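Local coordinates for DNA-dependent metalloprotease WSS1 homolog 2 (Schizosaccharomyces pombe, PDB 5JIG), which probably acts as a DNA-dependent metalloendopeptidase that cleaves DNA-binding proteins and so takes part in the repair of toxic DNA-protein crosslinks, at residues Leu21-Arg26 against Leu75-Asp80; Arg28-Ile33 against Arg86-Val91; Lys35-His40 against His97-Asn102; Thr90-Leu95 against Lys120-Ala125. All coordinates share one frame; numbering follows the deposited sequence. Where two conformers were deposited one is given.

The four contacts join the helices of one WLM protease domain to one another and to the chain that leaves strand 72-76. Helix 88-100, which leads into the HExxH motif, takes part in contacts 2, 3 and 4. Contact 3 holds His97 and His101 of the metal site and the predicted active-site Glu98. The centres of contacts 1 and 3 are about 19 Å apart, though the side chain of Leu77 is about 10 Å from that of Glu98. Contacts 2 and 4 are the closest neighbours, their centres about 6 Å apart, tied by a salt bridge of 2.9 Å between Asp30 OD1 and Lys92 NZ. Contact 1 meets contact 2 where Tyr23 OH lies 2.7 Å from Arg86 O. The side chain of Lys92 in contact 4 is about 10 Å from that of His97.

Contact 1 of 4, residues Leu21-Arg26 against Leu75-Asp80; sequences LRYLER and LRLRTD
Leu77 drives one methyl onto the ring of Tyr23 and sets the other against Leu24. The aromatic part is a CH-pi contact: Leu77 CD2 stands 4.0 Å from the centroid of the Tyr23 ring, only 11° off the ring normal, and thus over the middle of one face. The two side chains slide past each other in opposite directions. Tyr23 holds CG anti to its backbone nitrogen (chi1 -156°), which carries the ring out to the leucine, while its hydroxyl reaches on to a hydrogen bond with Arg86 O. In the fold, this is helix 17-29 covering the chain as it leaves strand 72-76, within the WLM domain of the zincin-like Peptidase_MA clan; Val91 of the metal-binding helix 88-100 touches both Tyr23 and Leu77. The second interaction is purely aliphatic. Leu24 crosses Leu77 at about a right angle, with Leu24 CD2 lying 3.9 Å from Leu77 CD1 and 4.1 Å from Leu77 CD2, so a single branch of Leu24 meets both methyls. With Leu77 cut back to an alanine, the Tyr23 face is likely to lose its methyl cover and a gap to open beside Leu24. Ala20, one helical turn earlier than Leu24, also packs against Leu77.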
loop_
_atom_site.group_PDB
_atom_site.type_symbol
_atom_site.label_atom_id
_atom_site.label_comp_id
_atom_site.label_asym_id
_atom_site.label_seq_id
_atom_site.Cartn_x
_atom_site.Cartn_y
_atom_site.Cartn_z
ATOM N N LEU A 21 -9.401 8.547 -4.021
ATOM C CA LEU A 21 -9.324 7.515 -5.051
ATOM C C LEU A 21 -8.082 7.735 -5.921
ATOM O O LEU A 21 -7.363 6.770 -6.250
ATOM C CB LEU A 21 -10.608 7.453 -5.863
ATOM C CG LEU A 21 -10.613 6.411 -6.962
ATOM C CD1 LEU A 21 -10.319 5.005 -6.446
ATOM C CD2 LEU A 21 -11.954 6.503 -7.663
ATOM N N ARG A 22 -7.827 8.988 -6.332
ATOM C CA ARG A 22 -6.624 9.244 -7.082
ATOM C C ARG A 22 -5.365 8.846 -6.319
ATOM O O ARG A 22 -4.389 8.374 -6.919
ATOM C CB ARG A 22 -6.504 10.787 -7.428
ATOM C CG ARG A 22 -7.455 11.289 -8.445
ATOM C CD ARG A 22 -6.946 12.663 -8.971
ATOM N NE ARG A 22 -6.869 13.793 -8.015
ATOM C CZ ARG A 22 -5.765 14.509 -7.711
ATOM N NH1 ARG A 22 -5.886 15.556 -6.929
ATOM N NH2 ARG A 22 -4.557 14.169 -8.150
ATOM N N TYR A 23 -5.385 8.991 -4.998
ATOM C CA TYR A 23 -4.268 8.591 -4.160
ATOM C C TYR A 23 -4.068 7.064 -4.263
ATOM O O TYR A 23 -2.937 6.578 -4.476
ATOM C CB TYR A 23 -4.546 9.024 -2.722
ATOM C CG TYR A 23 -3.353 9.223 -1.808
ATOM C CD1 TYR A 23 -3.356 10.249 -0.894
ATOM C CD2 TYR A 23 -2.260 8.392 -1.817
ATOM C CE1 TYR A 23 -2.299 10.452 -0.032
ATOM C CE2 TYR A 23 -1.192 8.577 -0.960
ATOM C CZ TYR A 23 -1.201 9.624 -0.079
ATOM O OH TYR A 23 -0.103 9.789 0.733
ATOM N N LEU A 24 -5.139 6.282 -4.105
ATOM C CA LEU A 24 -5.026 4.844 -4.256
ATOM C C LEU A 24 -4.573 4.447 -5.672
ATOM O O LEU A 24 -3.795 3.503 -5.812
ATOM C CB LEU A 24 -6.336 4.127 -3.912
ATOM C CG LEU A 24 -6.762 4.238 -2.419
ATOM C CD1 LEU A 24 -7.995 3.364 -2.222
ATOM C CD2 LEU A 24 -5.660 3.818 -1.467
ATOM N N GLU A 25 -5.085 5.127 -6.688
ATOM C CA GLU A 25 -4.672 4.814 -8.063
ATOM C C GLU A 25 -3.168 5.052 -8.220
ATOM O O GLU A 25 -2.480 4.272 -8.866
ATOM C CB GLU A 25 -5.440 5.641 -9.058
ATOM C CG GLU A 25 -6.905 5.288 -9.153
ATOM C CD GLU A 25 -7.709 6.334 -9.965
ATOM O OE1 GLU A 25 -8.832 6.003 -10.336
ATOM O OE2 GLU A 25 -7.250 7.427 -10.165
ATOM N N ARG A 26 -2.682 6.133 -7.629
ATOM C CA ARG A 26 -1.259 6.453 -7.699
ATOM C C ARG A 26 -0.434 5.347 -7.053
ATOM O O ARG A 26 0.609 4.934 -7.612
ATOM C CB ARG A 26 -0.959 7.800 -7.056
ATOM C CG ARG A 26 0.511 8.181 -7.066
ATOM C CD ARG A 26 0.737 9.473 -6.387
ATOM N NE ARG A 26 2.093 9.852 -6.376
ATOM C CZ ARG A 26 2.545 10.972 -5.721
ATOM N NH1 ARG A 26 3.775 11.239 -5.633
ATOM N NH2 ARG A 26 1.722 11.708 -5.017
ATOM N N LEU A 75 -5.143 1.422 4.035
ATOM C CA LEU A 75 -4.161 2.484 4.293
ATOM C C LEU A 75 -4.899 3.720 4.771
ATOM O O LEU A 75 -5.853 4.177 4.141
ATOM C CB LEU A 75 -3.431 2.882 3.006
ATOM C CG LEU A 75 -2.615 1.780 2.344
ATOM C CD1 LEU A 75 -2.164 2.279 1.001
ATOM C CD2 LEU A 75 -1.432 1.326 3.198
ATOM N N ARG A 76 -4.415 4.330 5.870
ATOM C CA ARG A 76 -4.952 5.603 6.297
ATOM C C ARG A 76 -4.373 6.679 5.375
ATOM O O ARG A 76 -3.143 6.838 5.302
ATOM C CB ARG A 76 -4.649 5.882 7.763
ATOM C CG ARG A 76 -5.309 7.143 8.261
ATOM C CD ARG A 76 -4.691 7.722 9.483
ATOM N NE ARG A 76 -4.735 6.772 10.565
ATOM C CZ ARG A 76 -5.402 6.878 11.690
ATOM N NH1 ARG A 76 -5.386 5.834 12.484
ATOM N NH2 ARG A 76 -5.979 8.047 12.047
ATOM N N LEU A 77 -5.221 7.323 4.587
ATOM C CA LEU A 77 -4.778 8.351 3.647
ATOM C C LEU A 77 -4.884 9.737 4.259
ATOM O O LEU A 77 -4.173 10.652 3.800
ATOM C CB LEU A 77 -5.618 8.291 2.395
ATOM C CG LEU A 77 -5.579 6.967 1.645
ATOM C CD1 LEU A 77 -6.508 7.082 0.420
ATOM C CD2 LEU A 77 -4.162 6.571 1.221
ATOM N N ARG A 78 -5.811 9.923 5.210
ATOM C CA ARG A 78 -6.229 11.231 5.654
ATOM C C ARG A 78 -5.662 11.586 6.982
ATOM O O ARG A 78 -5.372 10.716 7.827
ATOM C CB ARG A 78 -7.770 11.287 5.725
ATOM C CG ARG A 78 -8.441 11.215 4.370
ATOM C CD ARG A 78 -9.948 11.134 4.498
ATOM N NE ARG A 78 -10.623 10.995 3.243
ATOM C CZ ARG A 78 -11.166 12.000 2.522
ATOM N NH1 ARG A 78 -11.766 11.754 1.392
ATOM N NH2 ARG A 78 -11.077 13.251 2.999
ATOM N N THR A 79 -5.459 12.876 7.196
ATOM C CA THR A 79 -5.095 13.443 8.486
ATOM C C THR A 79 -6.264 14.112 9.201
ATOM O O THR A 79 -6.108 14.519 10.366
ATOM C CB THR A 79 -3.976 14.504 8.338
ATOM O OG1 THR A 79 -4.467 15.517 7.464
ATOM C CG2 THR A 79 -2.719 13.929 7.737
ATOM N N ASP A 80 -7.370 14.301 8.558
ATOM C CA ASP A 80 -8.623 14.866 9.104
ATOM C C ASP A 80 -9.768 14.376 8.255
ATOM O O ASP A 80 -9.558 13.539 7.370
ATOM C CB ASP A 80 -8.521 16.431 9.196
ATOM C CG ASP A 80 -8.318 17.077 7.871
ATOM O OD1 ASP A 80 -7.436 17.991 7.813
ATOM O OD2 ASP A 80 -8.993 16.735 6.893
#

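Contact 2 of 4, residues Arg28-Ile33 against Arg86-Val91; sequences RDDTGI and RDYKTV
Tyr88 reaches Asp30 through its hydroxyl, which donates a hydrogen bond of 2.7 Å from Tyr88 OH to Asp30 OD2. The carboxylate oxygen receives it on the anti side, somewhat out of the carboxylate plane, and itself sits at the edge of the ring, in the ring plane; the two flat groups are turned by only 25° against each other. Both residues carry CG anti to the backbone nitrogen, chi1 -178° in Asp30 and -172° in Tyr88, which brings the two polar ends together although Asp30 CA and Tyr88 CA are 10.8 Å apart. Asp30 is at the same time the N-cap of helix 31-40, just after helix 17-29, and Tyr88 stands in the first turn of helix 88-100, so the bond links the starts of two helices. Asp30 OD1 does the capping: it accepts from Ile33 N at 3.0 Å and, weakly, from Gly32 N. With OD1 also in a salt bridge to Lys92, the carboxylate is gripped at both oxygens, and its negative charge is probably stabilised. Were an alanine to stand at Asp30, the Tyr88 hydroxyl and the first amides of helix 31-40 would probably lose their acceptor, and Lys92 its carboxylate mate. Arg26 meets the Tyr88 ring in a cation-pi contact.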
loop_
_atom_site.group_PDB
_atom_site.type_symbol
_atom_site.label_atom_id
_atom_site.label_comp_id
_atom_site.label_asym_id
_atom_site.label_seq_id
_atom_site.Cartn_x
_atom_site.Cartn_y
_atom_site.Cartn_z
ATOM N N ARG A 28 -1.325 2.152 -6.596
ATOM C CA ARG A 28 -1.420 0.952 -7.411
ATOM C C ARG A 28 -0.472 1.024 -8.601
ATOM O O ARG A 28 0.128 0.026 -8.993
ATOM C CB ARG A 28 -2.861 0.777 -7.864
ATOM C CG ARG A 28 -3.078 -0.429 -8.777
ATOM C CD ARG A 28 -4.453 -0.421 -9.385
ATOM N NE ARG A 28 -4.516 0.771 -10.293
ATOM C CZ ARG A 28 -5.619 1.369 -10.702
ATOM N NH1 ARG A 28 -5.490 2.506 -11.400
ATOM N NH2 ARG A 28 -6.850 0.857 -10.477
ATOM N N ASP A 29 -0.404 2.201 -9.206
ATOM C CA ASP A 29 0.306 2.410 -10.445
ATOM C C ASP A 29 1.788 2.798 -10.239
ATOM O O ASP A 29 2.543 2.937 -11.203
ATOM C CB ASP A 29 -0.434 3.385 -11.297
ATOM C CG ASP A 29 -1.872 2.869 -11.680
ATOM O OD1 ASP A 29 -2.069 1.623 -11.598
ATOM O OD2 ASP A 29 -2.688 3.709 -11.998
ATOM N N ASP A 30 2.185 2.960 -9.001
ATOM C CA ASP A 30 3.548 3.364 -8.641
ATOM C C ASP A 30 4.496 2.328 -9.181
ATOM O O ASP A 30 4.352 1.136 -8.941
ATOM C CB ASP A 30 3.625 3.469 -7.116
ATOM C CG ASP A 30 4.971 3.915 -6.609
ATOM O OD1 ASP A 30 5.904 3.094 -6.637
ATOM O OD2 ASP A 30 5.085 5.083 -6.153
ATOM N N THR A 31 5.525 2.783 -9.942
ATOM C CA THR A 31 6.410 1.841 -10.566
ATOM C C THR A 31 7.202 0.968 -9.586
ATOM O O THR A 31 7.541 -0.171 -9.891
ATOM C CB THR A 31 7.312 2.554 -11.571
ATOM O OG1 THR A 31 7.965 3.610 -10.900
ATOM C CG2 THR A 31 6.565 3.107 -12.721
ATOM N N GLY A 32 7.511 1.530 -8.434
ATOM C CA GLY A 32 8.189 0.781 -7.393
ATOM C C GLY A 32 7.303 -0.252 -6.732
ATOM O O GLY A 32 7.723 -1.382 -6.484
ATOM N N ILE A 33 6.067 0.107 -6.444
ATOM C CA ILE A 33 5.093 -0.855 -5.929
ATOM C C ILE A 33 4.848 -1.976 -6.925
ATOM O O ILE A 33 4.830 -3.150 -6.578
ATOM C CB ILE A 33 3.780 -0.130 -5.529
ATOM C CG1 ILE A 33 3.973 0.858 -4.388
ATOM C CG2 ILE A 33 2.667 -1.130 -5.220
ATOM C CD1 ILE A 33 4.461 0.249 -3.073
ATOM N N ARG A 86 -2.239 12.594 4.202
ATOM C CA ARG A 86 -0.829 12.234 4.539
ATOM C C ARG A 86 0.143 12.260 3.331
ATOM O O ARG A 86 -0.280 12.046 2.209
ATOM C CB ARG A 86 -0.853 10.825 5.152
ATOM C CG ARG A 86 -1.516 10.776 6.486
ATOM C CD ARG A 86 -1.705 9.366 7.032
ATOM N NE ARG A 86 -2.514 9.556 8.232
ATOM C CZ ARG A 86 -2.019 9.972 9.389
ATOM N NH1 ARG A 86 -0.690 10.061 9.547
ATOM N NH2 ARG A 86 -2.849 10.205 10.385
ATOM N N ASP A 87 1.391 12.536 3.613
ATOM C CA ASP A 87 2.370 12.652 2.538
ATOM C C ASP A 87 2.608 11.299 1.859
ATOM O O ASP A 87 2.602 10.221 2.498
ATOM C CB ASP A 87 3.664 13.242 3.006
ATOM C CG ASP A 87 4.303 12.445 3.990
ATOM O OD1 ASP A 87 5.285 11.765 3.643
ATOM O OD2 ASP A 87 3.854 12.464 5.140
ATOM N N TYR A 88 2.835 11.367 0.558
ATOM C CA TYR A 88 2.968 10.184 -0.250
ATOM C C TYR A 88 4.088 9.272 0.204
ATOM O O TYR A 88 3.920 8.033 0.233
ATOM C CB TYR A 88 3.120 10.545 -1.725
ATOM C CG TYR A 88 3.075 9.358 -2.630
ATOM C CD1 TYR A 88 1.880 8.756 -2.936
ATOM C CD2 TYR A 88 4.230 8.796 -3.141
ATOM C CE1 TYR A 88 1.815 7.629 -3.736
ATOM C CE2 TYR A 88 4.192 7.677 -3.973
ATOM C CZ TYR A 88 2.957 7.086 -4.257
ATOM O OH TYR A 88 2.851 5.981 -5.039
ATOM N N LYS A 89 5.254 9.836 0.494
ATOM C CA LYS A 89 6.363 8.993 0.860
ATOM C C LYS A 89 5.997 8.132 2.066
ATOM O O LYS A 89 6.369 6.933 2.126
ATOM C CB LYS A 89 7.593 9.839 1.136
ATOM C CG LYS A 89 8.825 9.196 1.563
ATOM C CD LYS A 89 10.021 10.101 1.520
ATOM C CE LYS A 89 9.888 11.203 0.509
ATOM N NZ LYS A 89 9.805 10.721 -0.879
ATOM N N THR A 90 5.353 8.732 3.056
ATOM C CA THR A 90 5.008 8.012 4.238
ATOM C C THR A 90 3.989 6.911 3.969
ATOM O O THR A 90 4.127 5.786 4.458
ATOM C CB THR A 90 4.513 9.008 5.317
ATOM O OG1 THR A 90 5.559 10.008 5.526
ATOM C CG2 THR A 90 4.166 8.372 6.613
ATOM N N VAL A 91 2.963 7.238 3.193
ATOM C CA VAL A 91 1.944 6.226 2.869
ATOM C C VAL A 91 2.488 5.116 2.018
ATOM O O VAL A 91 2.176 3.934 2.254
ATOM C CB VAL A 91 0.704 6.911 2.256
ATOM C CG1 VAL A 91 -0.305 5.853 1.774
ATOM C CG2 VAL A 91 0.056 7.844 3.280
#

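Contact 3 of 4, residues Lys35-His40 against His97-Asn102; sequences KIMDSH and HELTHN. With NI (nickel (II) ion), chain B.
The HExxH metal-binding motif of the protease lies at the end of helix 88-100, and on the side away from the metal this helix packs against helix 31-40, its Leu99 meeting Ile36 and Met37. A single methyl does the touching: Leu99 CD1 lies 3.9 Å from Ile36 CD1 and 4.2 Å from Met37 CG. Ile36 sets CG1 between its backbone nitrogen and carbonyl carbon (chi1 61°), a crowded position that sends the CD1 end to Leu99, while the Met37 side chain passes Leu99 at about a right angle. All three residues are buried. On the other side of the motif, His97 NE2 and His101 NE2 each bind the nickel ion at 2.1 Å, and His107 supplies the third histidine. Water 1 and water 2 also coordinate the nickel, at 2.1 and 2.2 Å; the ion occupies the site where these histidines bind the catalytic zinc. His101 ND1, the nitrogen not on the metal, is hydrogen-bonded to His104 O, which would limit rotation of the ring, and Glu98 OE1 lies at its edge, in the ring plane. Glu98 is the predicted active-site residue. The chemistry is thus divided between two sides of one helix: an apolar back buried against helix 31-40, and a polar front whose metal-bound waters are consistent with the water-activating mechanism of HExxH peptidases.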
loop_
_atom_site.group_PDB
_atom_site.type_symbol
_atom_site.label_atom_id
_atom_site.label_comp_id
_atom_site.label_asym_id
_atom_site.label_seq_id
_atom_site.Cartn_x
_atom_site.Cartn_y
_atom_site.Cartn_z
ATOM N N LYS A 35 6.940 -3.016 -9.183
ATOM C CA LYS A 35 8.135 -3.838 -9.235
ATOM C C LYS A 35 8.160 -4.876 -8.159
ATOM O O LYS A 35 8.474 -6.024 -8.424
ATOM C CB LYS A 35 9.386 -2.907 -9.141
ATOM C CG LYS A 35 10.690 -3.583 -9.346
ATOM C CD LYS A 35 11.007 -3.709 -10.784
ATOM C CE LYS A 35 12.414 -4.246 -11.011
ATOM N NZ LYS A 35 12.478 -5.293 -12.008
ATOM N N ILE A 36 7.840 -4.481 -6.911
ATOM C CA ILE A 36 7.876 -5.446 -5.853
ATOM C C ILE A 36 6.711 -6.446 -5.917
ATOM O O ILE A 36 6.892 -7.617 -5.534
ATOM C CB ILE A 36 8.024 -4.822 -4.457
ATOM C CG1 ILE A 36 6.876 -3.909 -4.096
ATOM C CG2 ILE A 36 9.373 -4.145 -4.369
ATOM C CD1 ILE A 36 6.900 -3.410 -2.659
ATOM N N MET A 37 5.531 -6.013 -6.339
ATOM C CA MET A 37 4.426 -6.972 -6.472
ATOM C C MET A 37 4.732 -8.005 -7.558
ATOM O O MET A 37 4.416 -9.186 -7.390
ATOM C CB MET A 37 3.132 -6.257 -6.647
ATOM C CG MET A 37 2.836 -5.463 -5.369
ATOM S SD MET A 37 1.238 -4.547 -5.411
ATOM C CE MET A 37 0.064 -5.911 -5.259
ATOM N N ASP A 38 5.379 -7.564 -8.642
ATOM C CA ASP A 38 5.810 -8.506 -9.679
ATOM C C ASP A 38 6.906 -9.410 -9.118
ATOM O O ASP A 38 6.843 -10.640 -9.290
ATOM C CB ASP A 38 6.305 -7.736 -10.899
ATOM C CG ASP A 38 5.192 -7.201 -11.730
ATOM O OD1 ASP A 38 5.437 -6.244 -12.478
ATOM O OD2 ASP A 38 4.122 -7.886 -11.842
ATOM N N SER A 39 7.925 -8.849 -8.472
ATOM C CA SER A 39 9.064 -9.671 -8.007
ATOM C C SER A 39 8.646 -10.708 -7.003
ATOM O O SER A 39 9.145 -11.832 -6.994
ATOM C CB SER A 39 10.162 -8.759 -7.417
ATOM O OG SER A 39 10.682 -7.907 -8.420
ATOM N N HIS A 40 7.720 -10.327 -6.106
ATOM C CA HIS A 40 7.270 -11.193 -5.054
ATOM C C HIS A 40 5.955 -11.932 -5.372
ATOM O O HIS A 40 5.460 -12.669 -4.549
ATOM C CB HIS A 40 7.220 -10.491 -3.691
ATOM C CG HIS A 40 7.729 -11.288 -2.578
ATOM N ND1 HIS A 40 7.219 -12.519 -2.285
ATOM C CD2 HIS A 40 8.735 -11.105 -1.695
ATOM C CE1 HIS A 40 7.850 -13.050 -1.242
ATOM N NE2 HIS A 40 8.791 -12.203 -0.848
ATOM N N HIS A 97 5.167 -1.835 4.151
ATOM C CA HIS A 97 5.030 -2.541 5.404
ATOM C C HIS A 97 3.876 -3.549 5.307
ATOM O O HIS A 97 4.047 -4.742 5.648
ATOM C CB HIS A 97 4.803 -1.511 6.526
ATOM C CG HIS A 97 4.536 -2.119 7.853
ATOM N ND1 HIS A 97 5.350 -1.894 8.944
ATOM C CD2 HIS A 97 3.545 -2.915 8.319
ATOM C CE1 HIS A 97 4.828 -2.526 9.984
ATOM N NE2 HIS A 97 3.744 -3.179 9.650
ATOM N N GLU A 98 2.705 -3.101 4.873
ATOM C CA GLU A 98 1.582 -4.018 4.776
ATOM C C GLU A 98 1.848 -5.157 3.791
ATOM O O GLU A 98 1.485 -6.310 4.089
ATOM C CB GLU A 98 0.274 -3.321 4.453
ATOM C CG GLU A 98 -0.103 -2.146 5.359
ATOM C CD GLU A 98 0.037 -2.309 6.775
ATOM O OE1 GLU A 98 0.034 -3.449 7.265
ATOM O OE2 GLU A 98 0.129 -1.232 7.437
ATOM N N LEU A 99 2.463 -4.891 2.675
ATOM C CA LEU A 99 2.794 -5.968 1.743
ATOM C C LEU A 99 3.730 -6.995 2.371
ATOM O O LEU A 99 3.625 -8.189 2.092
ATOM C CB LEU A 99 3.406 -5.399 0.476
ATOM C CG LEU A 99 2.415 -4.679 -0.457
ATOM C CD1 LEU A 99 3.175 -3.923 -1.517
ATOM C CD2 LEU A 99 1.444 -5.658 -1.122
ATOM N N THR A 100 4.669 -6.537 3.216
ATOM C CA THR A 100 5.581 -7.435 3.887
ATOM C C THR A 100 4.833 -8.448 4.732
ATOM O O THR A 100 5.239 -9.607 4.885
ATOM C CB THR A 100 6.586 -6.607 4.735
ATOM O OG1 THR A 100 7.276 -5.677 3.932
ATOM C CG2 THR A 100 7.647 -7.496 5.337
ATOM N N HIS A 101 3.695 -8.047 5.310
ATOM C CA HIS A 101 2.822 -8.913 6.065
ATOM C C HIS A 101 2.125 -9.984 5.198
ATOM O O HIS A 101 1.497 -10.893 5.749
ATOM C CB HIS A 101 1.755 -8.149 6.826
ATOM C CG HIS A 101 2.251 -7.417 8.052
ATOM N ND1 HIS A 101 2.883 -8.044 9.095
ATOM C CD2 HIS A 101 2.048 -6.141 8.444
ATOM C CE1 HIS A 101 3.079 -7.146 10.050
ATOM N NE2 HIS A 101 2.573 -5.984 9.711
ATOM N N ASN A 102 2.261 -9.946 3.881
ATOM C CA ASN A 102 1.855 -11.097 3.070
ATOM C C ASN A 102 2.661 -12.324 3.436
ATOM O O ASN A 102 2.174 -13.449 3.234
ATOM C CB ASN A 102 1.988 -10.824 1.603
ATOM C CG ASN A 102 0.957 -9.849 1.058
ATOM O OD1 ASN A 102 -0.001 -9.487 1.731
ATOM N ND2 ASN A 102 1.125 -9.425 -0.183
HETATM NI NI NI B . 2.442 -4.253 10.846
HETATM O O HOH W 1 0.890 -5.076 12.060
HETATM O O HOH W 2 1.973 -2.421 11.916
#

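Contact 4 of 4, residues Thr90-Leu95 against Lys120-Ala125; sequences TVKSTL and KEADAA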
loop_
_atom_site.group_PDB
_atom_site.type_symbol
_atom_site.label_atom_id
_atom_site.label_comp_id
_atom_site.label_asym_id
_atom_site.label_seq_id
_atom_site.Cartn_x
_atom_site.Cartn_y
_atom_site.Cartn_z
ATOM N N THR A 90 5.353 8.732 3.056
ATOM C CA THR A 90 5.008 8.012 4.238
ATOM C C THR A 90 3.989 6.911 3.969
ATOM O O THR A 90 4.127 5.786 4.458
ATOM C CB THR A 90 4.513 9.008 5.317
ATOM O OG1 THR A 90 5.559 10.008 5.526
ATOM C CG2 THR A 90 4.166 8.372 6.613
ATOM N N VAL A 91 2.963 7.238 3.193
ATOM C CA VAL A 91 1.944 6.226 2.869
ATOM C C VAL A 91 2.488 5.116 2.018
ATOM O O VAL A 91 2.176 3.934 2.254
ATOM C CB VAL A 91 0.704 6.911 2.256
ATOM C CG1 VAL A 91 -0.305 5.853 1.774
ATOM C CG2 VAL A 91 0.056 7.844 3.280
ATOM N N LYS A 92 3.327 5.429 1.039
ATOM C CA LYS A 92 3.966 4.381 0.248
ATOM C C LYS A 92 4.746 3.420 1.139
ATOM O O LYS A 92 4.702 2.208 0.936
ATOM C CB LYS A 92 4.836 5.002 -0.847
ATOM C CG LYS A 92 5.617 3.974 -1.654
ATOM C CD LYS A 92 6.369 4.576 -2.802
ATOM C CE LYS A 92 7.302 3.604 -3.456
ATOM N NZ LYS A 92 7.888 4.076 -4.710
ATOM N N SER A 93 5.487 3.951 2.089
ATOM C CA SER A 93 6.239 3.093 2.984
ATOM C C SER A 93 5.332 2.260 3.874
ATOM O O SER A 93 5.622 1.085 4.126
ATOM C CB SER A 93 7.187 3.941 3.841
ATOM O OG SER A 93 7.979 3.108 4.663
ATOM N N THR A 94 4.223 2.809 4.346
ATOM C CA THR A 94 3.223 2.020 5.045
ATOM C C THR A 94 2.674 0.898 4.156
ATOM O O THR A 94 2.520 -0.236 4.604
ATOM C CB THR A 94 2.108 2.884 5.607
ATOM O OG1 THR A 94 2.658 3.779 6.568
ATOM C CG2 THR A 94 0.974 2.076 6.204
ATOM N N LEU A 95 2.441 1.179 2.892
ATOM C CA LEU A 95 1.984 0.123 1.969
ATOM C C LEU A 95 3.011 -0.987 1.862
ATOM O O LEU A 95 2.667 -2.173 1.849
ATOM C CB LEU A 95 1.628 0.707 0.614
ATOM C CG LEU A 95 1.172 -0.316 -0.443
ATOM C CD1 LEU A 95 0.026 -1.194 0.034
ATOM C CD2 LEU A 95 0.810 0.414 -1.727
ATOM N N LYS A 120 14.145 -0.856 -0.820
ATOM C CA LYS A 120 15.215 -0.530 -1.779
ATOM C C LYS A 120 14.750 -0.756 -3.222
ATOM O O LYS A 120 14.944 0.102 -4.099
ATOM C CB LYS A 120 16.426 -1.405 -1.452
ATOM C CG LYS A 120 17.595 -1.354 -2.378
ATOM C CD LYS A 120 18.823 -2.129 -1.898
ATOM C CE LYS A 120 19.978 -2.134 -2.856
ATOM N NZ LYS A 120 21.055 -2.933 -2.256
ATOM N N GLU A 121 14.085 -1.882 -3.473
ATOM C CA GLU A 121 13.586 -2.130 -4.808
ATOM C C GLU A 121 12.634 -1.040 -5.286
ATOM O O GLU A 121 12.710 -0.575 -6.393
ATOM C CB GLU A 121 12.901 -3.480 -4.797
ATOM C CG GLU A 121 12.472 -3.950 -6.189
ATOM C CD GLU A 121 13.551 -4.722 -6.902
ATOM O OE1 GLU A 121 13.868 -5.827 -6.447
ATOM O OE2 GLU A 121 14.109 -4.224 -7.941
ATOM N N ALA A 122 11.711 -0.693 -4.428
ATOM C CA ALA A 122 10.647 0.247 -4.800
ATOM C C ALA A 122 11.091 1.692 -4.892
ATOM O O ALA A 122 10.341 2.514 -5.420
ATOM C CB ALA A 122 9.508 0.125 -3.796
ATOM N N ASP A 123 12.256 2.001 -4.339
ATOM C CA ASP A 123 12.800 3.368 -4.362
ATOM C C ASP A 123 13.886 3.537 -5.441
ATOM O O ASP A 123 14.559 4.561 -5.466
ATOM C CB ASP A 123 13.384 3.762 -3.009
ATOM C CG ASP A 123 13.679 5.249 -2.923
ATOM O OD1 ASP A 123 14.763 5.643 -2.422
ATOM O OD2 ASP A 123 12.807 6.067 -3.368
ATOM N N ALA A 124 14.107 2.531 -6.291
ATOM C CA ALA A 124 15.209 2.572 -7.224
ATOM C C ALA A 124 15.132 3.816 -8.114
ATOM O O ALA A 124 14.051 4.238 -8.540
ATOM C CB ALA A 124 15.263 1.319 -8.068
ATOM N N ALA A 125 16.267 4.413 -8.398
ATOM C CA ALA A 125 16.338 5.665 -9.141
ATOM C C ALA A 125 15.885 5.591 -10.566
ATOM O O ALA A 125 15.591 6.630 -11.173
ATOM C CB ALA A 125 17.756 6.251 -9.113
HETATM O O HOH W 3 10.263 4.979 -2.914
#
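Lys92 and Ala122 make a helix-to-helix contact at the C-terminal end of helix 109-122, where a long polar side chain meets a backbone carbonyl. The donor is Lys92 NZ, bound to Ala122 O at 3.0 Å. It comes from above the carbonyl plane, 41° out of it, with a C=O...donor angle of 138°. Lys92 spans the distance because its chain is extended from end to end, starting with CG anti to the backbone nitrogen (chi1 176°); on the way Lys92 CE passes 4.1 Å from Ala122 CB, so the aliphatic part of the lysine packs beside the methyl. Within the WLM domain the pair ties the helix that carries the HExxH motif to the last helix of the chain, which follows the third metal ligand, His107. Ala122 is the last helical residue, and the partial negative charge expected at such a helix end would probably favour the ammonium group, whose direct charge partner is Asp30, the N-cap of helix 31-40. A water mediates a further link: water 3 accepts from Lys92 NZ at 3.1 Å and donates to Asp123 OD2 at 2.8 Å, joining opposite charges, Lys92 NZ and Asp123 OD2, that are 5.5 Å apart.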